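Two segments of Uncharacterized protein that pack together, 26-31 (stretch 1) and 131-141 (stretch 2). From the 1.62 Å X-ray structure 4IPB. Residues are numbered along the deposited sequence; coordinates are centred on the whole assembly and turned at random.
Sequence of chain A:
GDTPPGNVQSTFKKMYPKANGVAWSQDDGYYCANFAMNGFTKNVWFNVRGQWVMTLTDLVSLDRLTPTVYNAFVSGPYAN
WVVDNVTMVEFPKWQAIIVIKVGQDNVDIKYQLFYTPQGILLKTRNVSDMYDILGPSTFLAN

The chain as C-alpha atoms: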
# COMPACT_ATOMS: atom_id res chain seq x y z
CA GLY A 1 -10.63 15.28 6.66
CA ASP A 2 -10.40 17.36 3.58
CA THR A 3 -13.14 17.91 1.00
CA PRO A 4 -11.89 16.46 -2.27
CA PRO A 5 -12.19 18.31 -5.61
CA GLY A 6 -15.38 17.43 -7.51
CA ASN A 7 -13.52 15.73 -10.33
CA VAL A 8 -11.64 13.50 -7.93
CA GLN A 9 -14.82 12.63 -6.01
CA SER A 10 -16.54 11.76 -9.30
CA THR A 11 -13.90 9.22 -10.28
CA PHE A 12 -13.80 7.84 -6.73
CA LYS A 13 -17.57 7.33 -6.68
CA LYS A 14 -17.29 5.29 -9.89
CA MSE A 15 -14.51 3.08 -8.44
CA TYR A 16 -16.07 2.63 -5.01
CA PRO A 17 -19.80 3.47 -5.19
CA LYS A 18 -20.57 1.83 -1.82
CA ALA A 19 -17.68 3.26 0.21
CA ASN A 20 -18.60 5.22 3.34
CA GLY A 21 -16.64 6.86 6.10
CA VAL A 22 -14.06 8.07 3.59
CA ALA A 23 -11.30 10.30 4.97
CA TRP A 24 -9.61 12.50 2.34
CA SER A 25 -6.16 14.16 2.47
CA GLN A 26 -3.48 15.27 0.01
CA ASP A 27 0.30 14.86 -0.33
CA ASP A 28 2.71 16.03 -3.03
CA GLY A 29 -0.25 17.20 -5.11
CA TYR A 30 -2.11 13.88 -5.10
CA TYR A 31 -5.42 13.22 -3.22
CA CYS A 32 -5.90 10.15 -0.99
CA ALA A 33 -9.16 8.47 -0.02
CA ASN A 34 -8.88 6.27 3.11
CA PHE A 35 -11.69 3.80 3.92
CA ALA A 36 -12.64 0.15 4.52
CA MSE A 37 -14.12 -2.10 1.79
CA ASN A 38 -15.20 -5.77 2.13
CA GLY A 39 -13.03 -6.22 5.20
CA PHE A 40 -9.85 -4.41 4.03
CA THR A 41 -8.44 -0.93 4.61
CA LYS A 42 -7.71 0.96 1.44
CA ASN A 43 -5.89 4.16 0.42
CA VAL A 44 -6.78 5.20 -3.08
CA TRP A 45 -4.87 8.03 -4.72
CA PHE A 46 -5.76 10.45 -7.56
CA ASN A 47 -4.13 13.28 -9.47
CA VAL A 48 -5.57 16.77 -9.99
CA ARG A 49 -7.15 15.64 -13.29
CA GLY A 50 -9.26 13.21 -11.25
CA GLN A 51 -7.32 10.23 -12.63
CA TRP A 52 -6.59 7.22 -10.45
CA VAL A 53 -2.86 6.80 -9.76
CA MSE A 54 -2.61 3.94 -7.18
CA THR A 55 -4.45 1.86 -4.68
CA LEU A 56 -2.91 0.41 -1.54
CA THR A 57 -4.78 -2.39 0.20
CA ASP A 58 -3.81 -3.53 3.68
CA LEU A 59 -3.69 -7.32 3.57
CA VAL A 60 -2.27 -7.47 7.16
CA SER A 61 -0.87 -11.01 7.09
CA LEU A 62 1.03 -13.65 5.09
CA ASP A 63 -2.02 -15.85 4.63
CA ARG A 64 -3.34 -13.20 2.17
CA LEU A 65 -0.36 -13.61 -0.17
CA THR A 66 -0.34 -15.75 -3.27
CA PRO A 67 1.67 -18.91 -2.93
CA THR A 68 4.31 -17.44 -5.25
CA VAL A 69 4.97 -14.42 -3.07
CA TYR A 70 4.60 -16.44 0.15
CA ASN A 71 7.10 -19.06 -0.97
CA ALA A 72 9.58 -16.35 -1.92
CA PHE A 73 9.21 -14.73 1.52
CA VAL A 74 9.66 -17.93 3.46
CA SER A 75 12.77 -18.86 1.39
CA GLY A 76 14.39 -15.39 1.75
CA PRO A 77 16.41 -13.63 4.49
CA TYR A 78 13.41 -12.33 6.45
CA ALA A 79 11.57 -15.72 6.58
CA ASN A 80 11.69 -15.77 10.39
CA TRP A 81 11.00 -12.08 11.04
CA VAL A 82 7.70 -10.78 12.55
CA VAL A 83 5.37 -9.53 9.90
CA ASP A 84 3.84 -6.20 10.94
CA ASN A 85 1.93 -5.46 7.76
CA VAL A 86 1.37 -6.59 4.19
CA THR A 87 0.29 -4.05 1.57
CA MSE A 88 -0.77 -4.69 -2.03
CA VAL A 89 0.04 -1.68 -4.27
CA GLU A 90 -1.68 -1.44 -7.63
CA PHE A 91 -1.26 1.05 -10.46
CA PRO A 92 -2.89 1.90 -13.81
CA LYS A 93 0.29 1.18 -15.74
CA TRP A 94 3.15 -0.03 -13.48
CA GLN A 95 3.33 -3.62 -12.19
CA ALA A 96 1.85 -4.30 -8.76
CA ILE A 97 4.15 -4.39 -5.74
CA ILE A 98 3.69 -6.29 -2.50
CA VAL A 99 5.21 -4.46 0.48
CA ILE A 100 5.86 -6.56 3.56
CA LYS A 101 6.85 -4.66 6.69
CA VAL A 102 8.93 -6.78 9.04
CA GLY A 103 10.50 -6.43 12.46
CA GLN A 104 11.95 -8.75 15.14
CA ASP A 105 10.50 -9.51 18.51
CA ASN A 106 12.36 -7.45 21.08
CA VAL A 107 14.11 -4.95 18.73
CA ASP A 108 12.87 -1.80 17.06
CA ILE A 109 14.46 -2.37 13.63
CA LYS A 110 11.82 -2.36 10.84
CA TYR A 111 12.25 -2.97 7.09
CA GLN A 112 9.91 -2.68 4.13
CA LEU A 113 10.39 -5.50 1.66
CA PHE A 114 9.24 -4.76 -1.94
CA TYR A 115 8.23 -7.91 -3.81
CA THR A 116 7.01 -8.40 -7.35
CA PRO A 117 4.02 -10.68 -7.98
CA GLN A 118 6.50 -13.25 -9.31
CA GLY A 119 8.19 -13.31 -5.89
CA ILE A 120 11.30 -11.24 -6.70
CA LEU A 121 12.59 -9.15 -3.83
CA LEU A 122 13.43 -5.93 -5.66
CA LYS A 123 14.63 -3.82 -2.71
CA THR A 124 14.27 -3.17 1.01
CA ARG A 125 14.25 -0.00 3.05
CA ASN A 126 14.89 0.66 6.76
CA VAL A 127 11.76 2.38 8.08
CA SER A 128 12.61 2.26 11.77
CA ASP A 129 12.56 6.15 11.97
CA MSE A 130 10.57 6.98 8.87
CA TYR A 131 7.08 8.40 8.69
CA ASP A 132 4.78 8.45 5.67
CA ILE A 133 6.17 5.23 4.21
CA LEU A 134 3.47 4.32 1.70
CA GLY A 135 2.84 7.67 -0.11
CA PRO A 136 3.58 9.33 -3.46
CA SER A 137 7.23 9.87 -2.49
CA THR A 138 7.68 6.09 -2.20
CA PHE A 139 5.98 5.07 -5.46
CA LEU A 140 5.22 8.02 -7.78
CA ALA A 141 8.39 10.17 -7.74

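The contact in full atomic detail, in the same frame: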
# COMPACT_ATOMS: atom_id res chain seq x y z
N GLN A 26 -4.36 15.18 1.18
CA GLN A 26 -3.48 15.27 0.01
C GLN A 26 -2.02 15.34 0.40
O GLN A 26 -1.68 15.71 1.52
CB GLN A 26 -3.88 16.47 -0.89
CG GLN A 26 -3.67 17.85 -0.34
CD GLN A 26 -3.99 18.95 -1.39
OE1 GLN A 26 -3.13 19.36 -2.19
NE2 GLN A 26 -5.21 19.41 -1.37
N ASP A 27 -1.15 14.93 -0.54
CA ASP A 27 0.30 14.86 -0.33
C ASP A 27 0.96 14.97 -1.67
O ASP A 27 0.61 14.21 -2.58
CB ASP A 27 0.66 13.53 0.33
CG ASP A 27 2.11 13.44 0.85
OD1 ASP A 27 2.77 14.48 1.03
OD2 ASP A 27 2.56 12.30 1.09
N ASP A 28 1.89 15.93 -1.81
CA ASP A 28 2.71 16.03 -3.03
C ASP A 28 1.82 16.23 -4.24
O ASP A 28 2.16 15.79 -5.35
CB ASP A 28 3.64 14.80 -3.19
CG ASP A 28 4.81 14.80 -2.20
OD1 ASP A 28 5.06 15.84 -1.54
OD2 ASP A 28 5.48 13.76 -2.08
N GLY A 29 0.67 16.88 -4.03
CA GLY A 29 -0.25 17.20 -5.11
C GLY A 29 -1.22 16.14 -5.52
O GLY A 29 -2.01 16.32 -6.49
N TYR A 30 -1.19 15.00 -4.81
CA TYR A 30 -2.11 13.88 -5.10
C TYR A 30 -3.14 13.83 -3.93
O TYR A 30 -2.84 14.28 -2.81
CB TYR A 30 -1.32 12.57 -5.17
CG TYR A 30 -0.33 12.50 -6.28
CD1 TYR A 30 -0.74 12.19 -7.54
CD2 TYR A 30 1.00 12.77 -6.07
CE1 TYR A 30 0.17 12.09 -8.63
CE2 TYR A 30 1.91 12.70 -7.12
CZ TYR A 30 1.49 12.35 -8.38
OH TYR A 30 2.37 12.29 -9.42
N TYR A 31 -4.33 13.31 -4.19
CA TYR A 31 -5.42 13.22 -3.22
C TYR A 31 -5.60 11.75 -2.81
O TYR A 31 -5.58 10.87 -3.73
CB TYR A 31 -6.74 13.70 -3.86
CG TYR A 31 -6.61 15.12 -4.31
CD1 TYR A 31 -6.07 15.44 -5.57
CD2 TYR A 31 -6.90 16.14 -3.44
CE1 TYR A 31 -5.87 16.76 -5.96
CE2 TYR A 31 -6.70 17.45 -3.83
CZ TYR A 31 -6.19 17.74 -5.09
OH TYR A 31 -5.97 19.06 -5.47
N TYR A 131 8.52 8.20 8.64
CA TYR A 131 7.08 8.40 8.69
C TYR A 131 6.62 8.48 7.25
O TYR A 131 7.46 8.67 6.34
CB TYR A 131 6.74 9.69 9.44
N ASP A 132 5.33 8.28 7.02
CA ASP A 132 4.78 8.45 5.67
C ASP A 132 5.52 7.49 4.74
O ASP A 132 6.17 7.92 3.77
CB ASP A 132 4.93 9.92 5.21
CG ASP A 132 4.44 10.16 3.80
OD1 ASP A 132 3.73 9.28 3.24
OD2 ASP A 132 4.76 11.24 3.26
N ILE A 133 5.38 6.19 4.98
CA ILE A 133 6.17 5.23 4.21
C ILE A 133 5.44 4.52 3.07
O ILE A 133 6.01 3.62 2.44
CB ILE A 133 6.81 4.19 5.11
CG1 ILE A 133 5.79 3.41 5.90
CG2 ILE A 133 7.80 4.88 6.04
CD1 ILE A 133 6.37 2.30 6.77
N LEU A 134 4.19 4.89 2.82
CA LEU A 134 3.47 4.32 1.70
C LEU A 134 2.78 5.39 0.82
O LEU A 134 1.73 5.15 0.24
CB LEU A 134 2.42 3.35 2.25
CG LEU A 134 2.94 2.01 2.81
CD1 LEU A 134 1.80 1.34 3.55
CD2 LEU A 134 3.60 1.12 1.76
N GLY A 135 3.38 6.57 0.72
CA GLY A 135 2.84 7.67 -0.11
C GLY A 135 3.45 7.90 -1.48
O GLY A 135 4.28 7.10 -1.95
N PRO A 136 3.03 8.98 -2.15
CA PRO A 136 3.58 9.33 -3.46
C PRO A 136 5.11 9.33 -3.51
O PRO A 136 5.69 8.85 -4.49
CB PRO A 136 3.03 10.73 -3.68
CG PRO A 136 1.67 10.61 -3.08
CD PRO A 136 1.90 9.86 -1.81
N SER A 137 5.75 9.81 -2.46
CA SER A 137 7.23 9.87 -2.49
C SER A 137 7.86 8.49 -2.57
O SER A 137 9.00 8.35 -3.07
CB SER A 137 7.77 10.68 -1.33
OG SER A 137 7.68 9.99 -0.10
N THR A 138 7.15 7.47 -2.11
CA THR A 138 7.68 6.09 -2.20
C THR A 138 7.48 5.45 -3.56
O THR A 138 8.31 4.66 -4.02
CB THR A 138 7.04 5.26 -1.08
OG1 THR A 138 7.46 5.79 0.20
CG2 THR A 138 7.38 3.80 -1.15
N PHE A 139 6.35 5.75 -4.22
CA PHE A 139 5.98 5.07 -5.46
C PHE A 139 5.89 5.90 -6.73
O PHE A 139 6.07 5.36 -7.81
CB PHE A 139 4.61 4.41 -5.25
CG PHE A 139 4.60 3.39 -4.16
CD1 PHE A 139 5.26 2.16 -4.32
CD2 PHE A 139 3.99 3.65 -2.97
CE1 PHE A 139 5.21 1.22 -3.28
CE2 PHE A 139 4.00 2.75 -1.93
CZ PHE A 139 4.60 1.51 -2.10
N LEU A 140 5.60 7.20 -6.61
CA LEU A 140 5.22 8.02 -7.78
C LEU A 140 6.25 9.08 -8.18
O LEU A 140 6.05 9.80 -9.16
CB LEU A 140 3.91 8.72 -7.55
CG LEU A 140 2.72 7.80 -7.26
CD1 LEU A 140 1.51 8.64 -6.93
CD2 LEU A 140 2.44 6.86 -8.41
N ALA A 141 7.33 9.20 -7.42
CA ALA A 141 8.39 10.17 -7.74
C ALA A 141 9.59 9.45 -8.37
O ALA A 141 9.60 9.19 -9.58
CB ALA A 141 8.80 10.93 -6.48
O HOH W 1 4.79 11.16 0.02
O HOH W 2 1.78 10.20 2.01
O HOH W 3 5.00 12.53 -8.66

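Stretch 1 is a tight hairpin, two short strand segments joined by a type I' turn from Asp 27 to Tyr 30, and it sets one side of that turn against the short helix 136-139 of stretch 2. The contact is small, burying 282 Å² summed over both sides, and no direct hydrogen bond crosses it. Apolar packing and bridging waters make up the interface instead.

Gln 26 lies out of reach of stretch 2, so the contact begins at Asp 27. The turn is closed here by a reciprocal pair of backbone hydrogen bonds, from Asp 27 N to Tyr 30 O (2.9 Å) and from Tyr 30 N to Asp 27 O (3.0 Å). The CA-to-CB bond of Asp 27 points toward stretch 2, and the side chain, in the t rotamer, meets a second carboxylate: Asp 27 OD2 stands 3.3 Å from Asp 132 OD2. Both atoms are acceptors and the groups are of like charge, so the approach is unfavourable taken alone, but water mediates it. Water 2 donates to both residues, at 2.4 Å from Asp 27 OD2 and 2.5 Å from Asp 132 OD1, distances that are notably short. Water 1 donates to Asp 27 OD2 at 2.7 Å and accepts from Ser 137 N at 3.0 Å. It thereby links the carboxylate to a backbone NH in the first turn of the helix, where no earlier carbonyl of that helix is available as a partner. Asp 27 also borders the ring of Pro 136, with Asp 27 O 3.8 Å from Pro 136 CG and Asp 27 OD2 3.8 Å from Pro 136 CD.

Asp 28 CA lies 6.8 Å from Pro 136 CA, and the residue contributes less covered area than its neighbour (31 Å², against 51 Å² for Asp 27). Asp 28 CB packs 4.1 Å from Pro 136 CB, and Asp 28 OD2 lies 3.9 Å from Ser 137 CB. The backbone of Asp 28 has positive phi (59°), as does that of Gly 29 (84°), in keeping with the type I' turn. Gly 29 makes no contact with stretch 2.

Tyr 30 makes the apolar side-chain contacts of stretch 1 with Pro 136 and Leu 140. Its CA-to-CB bond points toward stretch 2, chi1 is -65° (m), and its ring meets both residues. Pro 136, at the start of the helix, approaches obliquely, its CB 3.7 Å from Tyr 30 CD2. Leu 140, just beyond the helix, lies over one face: its CD1 is 3.9 Å from the centroid of the Tyr 30 ring and only 7° off the ring normal, a well-centred CH-pi contact. The backbone hydrogen bond from Leu 140 N to Pro 136 O (2.7 Å) ties these two ring partners together. At the far end of the ring, water 3 lies 2.7 Å from Tyr 30 OH and donates to Leu 140 O at 3.0 Å, so the same leucine is engaged through both its side chain and its carbonyl. Tyr 31, the last residue of the stretch, is again out of reach.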